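PDB 3QFF: N5-carboxyaminoimidazole ribonucleotide synthetase from Bacillus anthracis, which catalyses the ATP-dependent carboxylation of aminoimidazole ribonucleotide with bicarbonate to N5-carboxyaminoimidazole ribonucleotide, a step of purine biosynthesis, and here holds ADP. Local coordinates for residues 128-133 with 184-189; 149-154 with 164-169; 259-264 with 272-277. All blocks are in the same frame, centred on the assembly; numbering follows the deposited sequence.

How the interactions relate
All three contacts are antiparallel strand pairs of the ATP-grasp domain, and together they illustrate how this fold grips a nucleotide between two sheets. Interactions 1 and 2 belong to one four-stranded sheet, with centres about 9 Å apart; their neighbouring strands 185-189 and 150-154 join them, and interaction 2 is nested in the chain loop that interaction 1 closes. Interaction 3 follows later in the sequence, at one end of a larger antiparallel sheet, with its centre about 16 Å from that of interaction 1 and about 19 Å from that of interaction 2. ADP bridges the gap: interaction 1 accepts from the adenine amino group, interaction 2 reaches adenine and alpha-phosphate, and interaction 3 binds the alpha-phosphate.

Interaction 1 (128-133 with 184-189); sequences ATYRLV and ECILEK. With ADP (adenosine-5'-diphosphate), chain C.
The ring of Tyr130 meets the end of Ile186 obliquely, Tyr130 CD2 lying 3.5 Å from Ile186 CD1, while the same methyl also touches Tyr130 CB. With chi1 at 64°, Tyr130 CG sits between its backbone N and carbonyl carbon; the ring leads away from strand 185-189, and its hydroxyl is hydrogen-bonded to Glu121 and Asn118 of helix 113-122. The second flat group, the guanidinium of Arg131, turns back on its own strand: Arg131 NH1 gives a hydrogen bond to Tyr130 O at 3.0 Å, the acceptor lying close to the guanidinium plane while the donor stands above the carbonyl plane.

Between the strands, Arg131 and Leu187 exchange two backbone hydrogen bonds, as do Val133 and Cys185, and Lys189 N adds another to Thr129 O (2.9 Å). Val133 CG2 and Leu187 CB pack at 4.3 Å on the face turned to helix 136-146, whereas Tyr130, Leu132, Ile186 and Glu188 occupy the other.

At the C-terminal end of strand 185-189 the contact reaches ADP. The adenine amino group, ADP N6, donates to the backbone oxygen Lys189 O (2.8 Å) and to Glu188 OE2 (3.3 Å); the other carboxylate oxygen, Glu188 OE1, is held by Lys153 and Lys117. Two acceptors thus face one exocyclic amine, a pattern that recognises adenine through its donor, while the two lysines probably stabilise the negative charge of Glu188.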
loop_
_atom_site.group_PDB
_atom_site.type_symbol
_atom_site.label_atom_id
_atom_site.label_comp_id
_atom_site.label_asym_id
_atom_site.label_seq_id
_atom_site.Cartn_x
_atom_site.Cartn_y
_atom_site.Cartn_z
ATOM N N ALA A 128 15.984 31.510 10.274
ATOM C CA ALA A 128 15.837 32.575 11.269
ATOM C C ALA A 128 17.205 32.856 11.871
ATOM O O ALA A 128 18.027 31.943 12.037
ATOM C CB ALA A 128 14.879 32.164 12.351
ATOM N N THR A 129 17.443 34.119 12.197
ATOM C CA THR A 129 18.719 34.525 12.746
ATOM C C THR A 129 18.880 33.859 14.119
ATOM O O THR A 129 17.909 33.687 14.864
ATOM C CB THR A 129 18.856 36.062 12.738
ATOM O OG1 THR A 129 17.605 36.645 13.082
ATOM C CG2 THR A 129 19.179 36.557 11.339
ATOM N N TYR A 130 20.086 33.388 14.405
ATOM C CA TYR A 130 20.293 32.500 15.543
ATOM C C TYR A 130 21.680 32.694 16.139
ATOM O O TYR A 130 22.595 33.164 15.454
ATOM C CB TYR A 130 20.093 31.033 15.119
ATOM C CG TYR A 130 21.113 30.548 14.093
ATOM C CD1 TYR A 130 20.992 30.883 12.746
ATOM C CD2 TYR A 130 22.213 29.771 14.480
ATOM C CE1 TYR A 130 21.934 30.452 11.800
ATOM C CE2 TYR A 130 23.156 29.340 13.542
ATOM C CZ TYR A 130 23.010 29.685 12.211
ATOM O OH TYR A 130 23.948 29.268 11.284
ATOM N N ARG A 131 21.813 32.333 17.419
ATOM C CA ARG A 131 23.090 32.369 18.137
ATOM C C ARG A 131 23.274 31.121 18.984
ATOM O O ARG A 131 22.345 30.675 19.675
ATOM C CB ARG A 131 23.176 33.586 19.073
ATOM C CG ARG A 131 23.112 34.947 18.408
ATOM C CD ARG A 131 24.326 35.251 17.541
ATOM N NE ARG A 131 24.244 36.609 17.004
ATOM C CZ ARG A 131 23.745 36.937 15.815
ATOM N NH1 ARG A 131 23.277 36.007 14.985
ATOM N NH2 ARG A 131 23.725 38.214 15.455
ATOM N N LEU A 132 24.487 30.574 18.953
ATOM C CA LEU A 132 24.835 29.450 19.819
ATOM C C LEU A 132 24.903 29.929 21.269
ATOM O O LEU A 132 25.464 30.992 21.540
ATOM C CB LEU A 132 26.185 28.858 19.402
ATOM C CG LEU A 132 26.671 27.638 20.172
ATOM C CD1 LEU A 132 25.787 26.419 19.859
ATOM C CD2 LEU A 132 28.162 27.369 19.877
ATOM N N VAL A 133 24.327 29.148 22.187
ATOM C CA VAL A 133 24.365 29.471 23.614
ATOM C C VAL A 133 24.940 28.294 24.406
ATOM O O VAL A 133 24.299 27.238 24.559
ATOM C CB VAL A 133 22.970 29.899 24.164
ATOM C CG1 VAL A 133 22.994 30.062 25.697
ATOM C CG2 VAL A 133 22.516 31.197 23.500
ATOM N N GLU A 184 23.399 22.645 26.176
ATOM C CA GLU A 184 23.792 23.512 25.081
ATOM C C GLU A 184 22.552 23.854 24.265
ATOM O O GLU A 184 21.754 22.970 23.923
ATOM C CB GLU A 184 24.816 22.819 24.186
ATOM C CG GLU A 184 25.268 23.680 23.007
ATOM C CD GLU A 184 26.153 22.931 22.029
ATOM O OE1 GLU A 184 27.380 23.187 22.027
ATOM O OE2 GLU A 184 25.620 22.088 21.266
ATOM N N CYS A 185 22.422 25.135 23.952
ATOM C CA CYS A 185 21.253 25.678 23.286
ATOM C C CYS A 185 21.561 26.559 22.076
ATOM O O CYS A 185 22.714 26.904 21.778
ATOM C CB CYS A 185 20.420 26.475 24.295
ATOM S SG CYS A 185 19.672 25.447 25.580
ATOM N N ILE A 186 20.490 26.908 21.379
ATOM C CA ILE A 186 20.512 27.906 20.349
ATOM C C ILE A 186 19.372 28.877 20.669
ATOM O O ILE A 186 18.311 28.457 21.119
ATOM C CB ILE A 186 20.339 27.236 18.942
ATOM C CG1 ILE A 186 20.605 28.215 17.813
ATOM C CG2 ILE A 186 18.954 26.573 18.772
ATOM C CD1 ILE A 186 20.375 27.575 16.437
ATOM N N LEU A 187 19.604 30.167 20.465
ATOM C CA LEU A 187 18.526 31.143 20.527
ATOM C C LEU A 187 18.225 31.642 19.122
ATOM O O LEU A 187 19.135 32.059 18.406
ATOM C CB LEU A 187 18.883 32.324 21.431
ATOM C CG LEU A 187 17.744 33.321 21.728
ATOM C CD1 LEU A 187 16.918 32.836 22.894
ATOM C CD2 LEU A 187 18.283 34.716 22.021
ATOM N N GLU A 188 16.947 31.601 18.745
ATOM C CA GLU A 188 16.498 32.038 17.422
ATOM C C GLU A 188 15.544 33.222 17.512
ATOM O O GLU A 188 14.702 33.270 18.415
ATOM C CB GLU A 188 15.750 30.915 16.716
ATOM C CG GLU A 188 16.534 29.639 16.476
ATOM C CD GLU A 188 15.690 28.585 15.777
ATOM O OE1 GLU A 188 16.099 27.407 15.771
ATOM O OE2 GLU A 188 14.603 28.930 15.252
ATOM N N LYS A 189 15.659 34.152 16.566
ATOM C CA LYS A 189 14.653 35.201 16.394
ATOM C C LYS A 189 13.293 34.585 16.122
ATOM O O LYS A 189 13.178 33.618 15.371
ATOM C CB LYS A 189 15.012 36.143 15.246
ATOM C CG LYS A 189 15.469 37.522 15.670
ATOM C CD LYS A 189 15.780 38.386 14.456
ATOM C CE LYS A 189 16.704 39.548 14.811
ATOM N NZ LYS A 189 17.694 39.813 13.728
HETATM P PB ADP C . 10.770 20.430 17.645
HETATM O O1B ADP C . 10.454 20.057 19.075
HETATM O O2B ADP C . 12.112 19.905 17.181
HETATM O O3B ADP C . 9.628 20.168 16.693
HETATM P PA ADP C . 10.828 23.106 16.486
HETATM O O1A ADP C . 10.167 22.463 15.284
HETATM O O2A ADP C . 12.143 23.835 16.332
HETATM O O3A ADP C . 10.966 22.042 17.704
HETATM O "O5'" ADP C . 9.797 24.181 17.091
HETATM C "C5'" ADP C . 8.558 23.746 17.646
HETATM C "C4'" ADP C . 7.480 24.774 17.338
HETATM O "O4'" ADP C . 7.864 26.038 17.885
HETATM C "C3'" ADP C . 7.300 24.982 15.843
HETATM O "O3'" ADP C . 6.223 24.188 15.337
HETATM C "C2'" ADP C . 7.030 26.467 15.701
HETATM O "O2'" ADP C . 5.619 26.703 15.671
HETATM C "C1'" ADP C . 7.606 27.099 16.959
HETATM N N9 ADP C . 8.870 27.818 16.637
HETATM C C8 ADP C . 10.114 27.296 16.688
HETATM N N7 ADP C . 11.049 28.214 16.337
HETATM C C5 ADP C . 10.406 29.358 16.054
HETATM C C6 ADP C . 10.796 30.723 15.617
HETATM N N6 ADP C . 12.095 31.052 15.410
HETATM N N1 ADP C . 9.801 31.628 15.432
HETATM C C2 ADP C . 8.506 31.320 15.630
HETATM N N3 ADP C . 8.086 30.105 16.025
HETATM C C4 ADP C . 8.970 29.098 16.254
#

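Interaction 2 (149-154 with 164-169); sequences PSVLKT and QVVLRS. With ADP (adenosine-5'-diphosphate), chain C.
Lys153 and Gln164 lie side by side across a non-hydrogen-bonded pair and point the same way, their ends reaching ADP. Lys153 is extended beyond CG, and its ammonium nitrogen NZ donates to two atoms of the nucleotide, ADP N7 at 3.0 Å and the alpha-phosphate oxygen ADP O2A at 2.8 Å. With Glu188 OE1 as third partner, through a salt bridge, this buried nitrogen is gripped by base, phosphate and carboxylate together. Gln164 runs alongside: its OE1 is 3.7 Å from Lys153 CD, and its NE2 lies 3.6 Å from Val151 CG1, an apolar neighbour. Val151 in turn presents CG2 to the adenine, 4.1 Å from ADP C5.

The backbone polar groups between the strands of this hairpin are met by two reciprocal pairs. Ser150 and Leu167 exchange hydrogen bonds, the one from Leu167 N to Ser150 O being 2.7 Å long, and Leu152 and Val165 do the same. Strand 185-189 serves the other edge of strand 150-154, bonding to Val151 and Lys153, while the hydroxyl of Ser150 is satisfied by Ser147 O. On the face away from the nucleotide, Leu152 CB packs on Leu167 CD1 at 4.0 Å. Within segment 164-169 itself, Val166 CG1 lies over the centre of the Arg168 guanidinium, 3.9 Å above its plane.

Because one lysine nitrogen spans N7 and the alpha-phosphate, base and phosphate are tied to a common point; its positive charge would be expected to offset the negative charge of the alpha-phosphate, with Glu188 helping to hold it in place.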
loop_
_atom_site.group_PDB
_atom_site.type_symbol
_atom_site.label_atom_id
_atom_site.label_comp_id
_atom_site.label_asym_id
_atom_site.label_seq_id
_atom_site.Cartn_x
_atom_site.Cartn_y
_atom_site.Cartn_z
ATOM N N PRO A 149 10.542 39.111 20.459
ATOM C CA PRO A 149 10.532 37.764 21.031
ATOM C C PRO A 149 11.575 36.814 20.422
ATOM O O PRO A 149 12.102 37.077 19.335
ATOM C CB PRO A 149 9.116 37.272 20.737
ATOM C CG PRO A 149 8.707 38.003 19.522
ATOM C CD PRO A 149 9.403 39.327 19.547
ATOM N N SER A 150 11.859 35.725 21.139
ATOM C CA SER A 150 12.867 34.742 20.744
ATOM C C SER A 150 12.538 33.375 21.310
ATOM O O SER A 150 11.651 33.238 22.157
ATOM C CB SER A 150 14.258 35.169 21.218
ATOM O OG SER A 150 14.753 36.248 20.445
ATOM N N VAL A 151 13.256 32.363 20.835
ATOM C CA VAL A 151 13.075 31.001 21.305
ATOM C C VAL A 151 14.433 30.364 21.618
ATOM O O VAL A 151 15.336 30.348 20.772
ATOM C CB VAL A 151 12.324 30.137 20.268
ATOM C CG1 VAL A 151 11.961 28.797 20.860
ATOM C CG2 VAL A 151 11.069 30.860 19.767
ATOM N N LEU A 152 14.567 29.854 22.839
ATOM C CA LEU A 152 15.744 29.103 23.236
ATOM C C LEU A 152 15.436 27.623 23.142
ATOM O O LEU A 152 14.526 27.145 23.803
ATOM C CB LEU A 152 16.157 29.459 24.667
ATOM C CG LEU A 152 17.512 28.925 25.138
ATOM C CD1 LEU A 152 18.644 29.605 24.384
ATOM C CD2 LEU A 152 17.649 29.154 26.636
ATOM N N LYS A 153 16.187 26.906 22.315
ATOM C CA LYS A 153 16.005 25.462 22.166
ATOM C C LYS A 153 17.327 24.755 22.436
ATOM O O LYS A 153 18.386 25.318 22.168
ATOM C CB LYS A 153 15.527 25.108 20.751
ATOM C CG LYS A 153 14.630 26.140 20.087
ATOM C CD LYS A 153 14.049 25.599 18.778
ATOM C CE LYS A 153 13.531 26.742 17.918
ATOM N NZ LYS A 153 13.419 26.367 16.477
ATOM N N THR A 154 17.267 23.533 22.965
ATOM C CA THR A 154 18.473 22.720 23.127
ATOM C C THR A 154 18.960 22.274 21.748
ATOM O O THR A 154 18.150 22.024 20.859
ATOM C CB THR A 154 18.236 21.466 23.997
ATOM O OG1 THR A 154 17.253 20.627 23.376
ATOM C CG2 THR A 154 17.777 21.845 25.399
ATOM N N GLN A 164 12.565 23.509 25.089
ATOM C CA GLN A 164 12.570 24.916 24.666
ATOM C C GLN A 164 11.828 25.896 25.586
ATOM O O GLN A 164 10.976 25.493 26.380
ATOM C CB GLN A 164 12.145 25.072 23.193
ATOM C CG GLN A 164 10.692 24.809 22.851
ATOM C CD GLN A 164 10.401 25.116 21.382
ATOM O OE1 GLN A 164 10.957 24.483 20.479
ATOM N NE2 GLN A 164 9.535 26.099 21.142
ATOM N N VAL A 165 12.184 27.176 25.473
ATOM C CA VAL A 165 11.607 28.263 26.267
ATOM C C VAL A 165 11.424 29.490 25.372
ATOM O O VAL A 165 12.381 29.977 24.775
ATOM C CB VAL A 165 12.522 28.639 27.478
ATOM C CG1 VAL A 165 12.054 29.927 28.148
ATOM C CG2 VAL A 165 12.600 27.496 28.494
ATOM N N VAL A 166 10.194 29.987 25.278
ATOM C CA VAL A 166 9.903 31.167 24.453
ATOM C C VAL A 166 10.070 32.450 25.268
ATOM O O VAL A 166 9.442 32.619 26.316
ATOM C CB VAL A 166 8.483 31.099 23.809
ATOM C CG1 VAL A 166 8.226 32.315 22.914
ATOM C CG2 VAL A 166 8.307 29.804 23.015
ATOM N N LEU A 167 10.922 33.346 24.782
ATOM C CA LEU A 167 11.236 34.579 25.494
ATOM C C LEU A 167 10.501 35.776 24.897
ATOM O O LEU A 167 10.933 36.351 23.897
ATOM C CB LEU A 167 12.754 34.830 25.529
ATOM C CG LEU A 167 13.620 33.953 26.441
ATOM C CD1 LEU A 167 13.997 32.651 25.764
ATOM C CD2 LEU A 167 14.877 34.699 26.852
ATOM N N ARG A 168 9.384 36.140 25.522
ATOM C CA ARG A 168 8.586 37.288 25.085
ATOM C C ARG A 168 8.984 38.550 25.841
ATOM O O ARG A 168 8.987 39.645 25.276
ATOM C CB ARG A 168 7.091 37.009 25.261
ATOM C CG ARG A 168 6.600 35.814 24.459
ATOM C CD ARG A 168 5.138 35.518 24.727
ATOM N NE ARG A 168 4.796 34.138 24.376
ATOM C CZ ARG A 168 4.463 33.727 23.156
ATOM N NH1 ARG A 168 4.425 34.582 22.140
ATOM N NH2 ARG A 168 4.172 32.450 22.949
ATOM N N SER A 169 9.328 38.382 27.117
ATOM C CA SER A 169 9.745 39.488 27.977
ATOM C C SER A 169 10.896 39.071 28.891
ATOM O O SER A 169 11.161 37.877 29.053
ATOM C CB SER A 169 8.564 39.960 28.823
ATOM O OG SER A 169 8.064 38.886 29.598
HETATM P PB ADP C . 10.770 20.430 17.645
HETATM O O1B ADP C . 10.454 20.057 19.075
HETATM O O2B ADP C . 12.112 19.905 17.181
HETATM O O3B ADP C . 9.628 20.168 16.693
HETATM P PA ADP C . 10.828 23.106 16.486
HETATM O O1A ADP C . 10.167 22.463 15.284
HETATM O O2A ADP C . 12.143 23.835 16.332
HETATM O O3A ADP C . 10.966 22.042 17.704
HETATM O "O5'" ADP C . 9.797 24.181 17.091
HETATM C "C5'" ADP C . 8.558 23.746 17.646
HETATM C "C4'" ADP C . 7.480 24.774 17.338
HETATM O "O4'" ADP C . 7.864 26.038 17.885
HETATM C "C3'" ADP C . 7.300 24.982 15.843
HETATM O "O3'" ADP C . 6.223 24.188 15.337
HETATM C "C2'" ADP C . 7.030 26.467 15.701
HETATM O "O2'" ADP C . 5.619 26.703 15.671
HETATM C "C1'" ADP C . 7.606 27.099 16.959
HETATM N N9 ADP C . 8.870 27.818 16.637
HETATM C C8 ADP C . 10.114 27.296 16.688
HETATM N N7 ADP C . 11.049 28.214 16.337
HETATM C C5 ADP C . 10.406 29.358 16.054
HETATM C C6 ADP C . 10.796 30.723 15.617
HETATM N N6 ADP C . 12.095 31.052 15.410
HETATM N N1 ADP C . 9.801 31.628 15.432
HETATM C C2 ADP C . 8.506 31.320 15.630
HETATM N N3 ADP C . 8.086 30.105 16.025
HETATM C C4 ADP C . 8.970 29.098 16.254
#

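Interaction 3 (259-264 with 272-277); sequences AVEMFA and INELAP. With ADP (adenosine-5'-diphosphate), chain C.
Strands 259-264 and 272-276 run antiparallel and are broken in register by a classic beta bulge, in which Asn273 and Glu274 both face Glu261. The carbonyl of Glu261 accepts from Asn273 N at 2.7 Å and more weakly from Glu274 N, whereas Glu261 N donates to Glu274 O; Ala259 and Ala276 exchange a regular pair of bonds.

At the bulge Asn273 points toward strand 259-264, and its CB lies over one face of the Phe263 ring in a CH-pi contact, 4.0 Å from the ring centroid, with the amide plane tilted 41° to the ring. Asn273 CG is anti to its backbone N (chi1 177°). The amide nitrogen, Asn273 ND2, donates to the alpha-phosphate oxygen ADP O1A at 2.9 Å in a nearly straight bond. Phe263 CE2 also touches the ribose, 3.7 Å from ADP C2'.

Glu261 and Glu274 lie side by side, and their carboxylates come close: Glu261 OE1 is 3.1 Å from Glu274 OE2, two acceptors with no hydrogen bond between them. Arg113 forms a salt bridge with Glu274 OE1. As in other ATP-grasp enzymes, where acidic side chains beside the phosphates bind magnesium, this pair may serve a metal.

On the opposite face Val260 CG1 meets both Ile272 CG2 and Leu275 CD2, and Met262 CG packs on Ile272 CD1 at 3.6 Å. This apolar layer rests against helix 235-251, while strand 195-203 continues the sheet beyond strand 256-264.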
loop_
_atom_site.group_PDB
_atom_site.type_symbol
_atom_site.label_atom_id
_atom_site.label_comp_id
_atom_site.label_asym_id
_atom_site.label_seq_id
_atom_site.Cartn_x
_atom_site.Cartn_y
_atom_site.Cartn_z
ATOM N N ALA A 259 12.927 15.222 4.853
ATOM C CA ALA A 259 11.785 16.091 5.119
ATOM C C ALA A 259 12.348 17.455 5.466
ATOM O O ALA A 259 13.239 17.556 6.308
ATOM C CB ALA A 259 10.966 15.556 6.293
ATOM N N VAL A 260 11.831 18.495 4.827
ATOM C CA VAL A 260 12.292 19.857 5.087
ATOM C C VAL A 260 11.128 20.615 5.712
ATOM O O VAL A 260 10.110 20.816 5.056
ATOM C CB VAL A 260 12.736 20.558 3.784
ATOM C CG1 VAL A 260 13.441 21.896 4.100
ATOM C CG2 VAL A 260 13.657 19.642 2.949
ATOM N N GLU A 261 11.246 20.991 6.981
ATOM C CA GLU A 261 10.188 21.777 7.611
ATOM C C GLU A 261 10.537 23.245 7.553
ATOM O O GLU A 261 11.686 23.619 7.764
ATOM C CB GLU A 261 9.930 21.336 9.052
ATOM C CG GLU A 261 9.346 19.924 9.144
ATOM C CD GLU A 261 8.914 19.586 10.559
ATOM O OE1 GLU A 261 9.745 19.048 11.321
ATOM O OE2 GLU A 261 7.748 19.881 10.916
ATOM N N MET A 262 9.520 24.057 7.280
ATOM C CA MET A 262 9.684 25.453 6.905
ATOM C C MET A 262 8.605 26.323 7.534
ATOM O O MET A 262 7.530 25.829 7.843
ATOM C CB MET A 262 9.593 25.587 5.382
ATOM C CG MET A 262 10.811 25.038 4.632
ATOM S SD MET A 262 10.537 24.932 2.846
ATOM C CE MET A 262 10.019 23.238 2.689
ATOM N N PHE A 263 8.925 27.603 7.738
ATOM C CA PHE A 263 7.959 28.645 8.090
ATOM C C PHE A 263 7.724 29.554 6.870
ATOM O O PHE A 263 8.682 30.045 6.240
ATOM C CB PHE A 263 8.467 29.522 9.249
ATOM C CG PHE A 263 8.868 28.767 10.500
ATOM C CD1 PHE A 263 10.141 28.928 11.030
ATOM C CD2 PHE A 263 7.970 27.937 11.167
ATOM C CE1 PHE A 263 10.526 28.267 12.198
ATOM C CE2 PHE A 263 8.347 27.262 12.334
ATOM C CZ PHE A 263 9.629 27.426 12.849
ATOM N N ALA A 264 6.452 29.771 6.542
ATOM C CA ALA A 264 6.057 30.640 5.444
ATOM C C ALA A 264 5.376 31.891 5.996
ATOM O O ALA A 264 4.437 31.792 6.789
ATOM C CB ALA A 264 5.123 29.893 4.500
ATOM N N ILE A 272 13.800 27.983 6.661
ATOM C CA ILE A 272 13.942 26.560 6.968
ATOM C C ILE A 272 14.060 26.370 8.480
ATOM O O ILE A 272 14.923 26.972 9.113
ATOM C CB ILE A 272 15.183 25.912 6.291
ATOM C CG1 ILE A 272 15.334 26.349 4.820
ATOM C CG2 ILE A 272 15.122 24.392 6.430
ATOM C CD1 ILE A 272 14.209 25.899 3.875
ATOM N N ASN A 273 13.203 25.525 9.040
ATOM C CA ASN A 273 13.176 25.277 10.487
ATOM C C ASN A 273 14.065 24.097 10.883
ATOM O O ASN A 273 15.012 24.257 11.657
ATOM C CB ASN A 273 11.724 25.044 10.951
ATOM C CG ASN A 273 11.613 24.702 12.445
ATOM O OD1 ASN A 273 12.168 25.387 13.305
ATOM N ND2 ASN A 273 10.836 23.664 12.752
ATOM N N GLU A 274 13.743 22.911 10.371
ATOM C CA GLU A 274 14.538 21.715 10.654
ATOM C C GLU A 274 14.472 20.671 9.546
ATOM O O GLU A 274 13.609 20.739 8.666
ATOM C CB GLU A 274 14.188 21.104 12.021
ATOM C CG GLU A 274 12.748 20.664 12.199
ATOM C CD GLU A 274 12.480 20.184 13.616
ATOM O OE1 GLU A 274 13.288 20.500 14.511
ATOM O OE2 GLU A 274 11.464 19.487 13.837
ATOM N N LEU A 275 15.402 19.722 9.598
ATOM C CA LEU A 275 15.503 18.646 8.616
ATOM C C LEU A 275 15.385 17.289 9.300
ATOM O O LEU A 275 15.844 17.122 10.422
ATOM C CB LEU A 275 16.845 18.720 7.894
ATOM C CG LEU A 275 17.235 20.045 7.246
ATOM C CD1 LEU A 275 18.664 19.987 6.675
ATOM C CD2 LEU A 275 16.228 20.435 6.163
ATOM N N ALA A 276 14.775 16.325 8.628
ATOM C CA ALA A 276 14.746 14.955 9.133
ATOM C C ALA A 276 15.142 14.038 7.989
ATOM O O ALA A 276 14.465 14.010 6.967
ATOM C CB ALA A 276 13.344 14.605 9.688
ATOM N N PRO A 277 16.269 13.311 8.130
ATOM C CA PRO A 277 16.733 12.500 7.018
ATOM C C PRO A 277 16.084 11.112 7.033
ATOM O O PRO A 277 16.774 10.103 7.092
ATOM C CB PRO A 277 18.238 12.399 7.270
ATOM C CG PRO A 277 18.358 12.483 8.763
ATOM C CD PRO A 277 17.204 13.282 9.266
HETATM P PB ADP C . 10.770 20.430 17.645
HETATM O O1B ADP C . 10.454 20.057 19.075
HETATM O O2B ADP C . 12.112 19.905 17.181
HETATM O O3B ADP C . 9.628 20.168 16.693
HETATM P PA ADP C . 10.828 23.106 16.486
HETATM O O1A ADP C . 10.167 22.463 15.284
HETATM O O2A ADP C . 12.143 23.835 16.332
HETATM O O3A ADP C . 10.966 22.042 17.704
HETATM O "O5'" ADP C . 9.797 24.181 17.091
HETATM C "C5'" ADP C . 8.558 23.746 17.646
HETATM C "C4'" ADP C . 7.480 24.774 17.338
HETATM O "O4'" ADP C . 7.864 26.038 17.885
HETATM C "C3'" ADP C . 7.300 24.982 15.843
HETATM O "O3'" ADP C . 6.223 24.188 15.337
HETATM C "C2'" ADP C . 7.030 26.467 15.701
HETATM O "O2'" ADP C . 5.619 26.703 15.671
HETATM C "C1'" ADP C . 7.606 27.099 16.959
HETATM N N9 ADP C . 8.870 27.818 16.637
HETATM C C8 ADP C . 10.114 27.296 16.688
HETATM N N7 ADP C . 11.049 28.214 16.337
HETATM C C5 ADP C . 10.406 29.358 16.054
HETATM C C6 ADP C . 10.796 30.723 15.617
HETATM N N6 ADP C . 12.095 31.052 15.410
HETATM N N1 ADP C . 9.801 31.628 15.432
HETATM C C2 ADP C . 8.506 31.320 15.630
HETATM N N3 ADP C . 8.086 30.105 16.025
HETATM C C4 ADP C . 8.970 29.098 16.254
#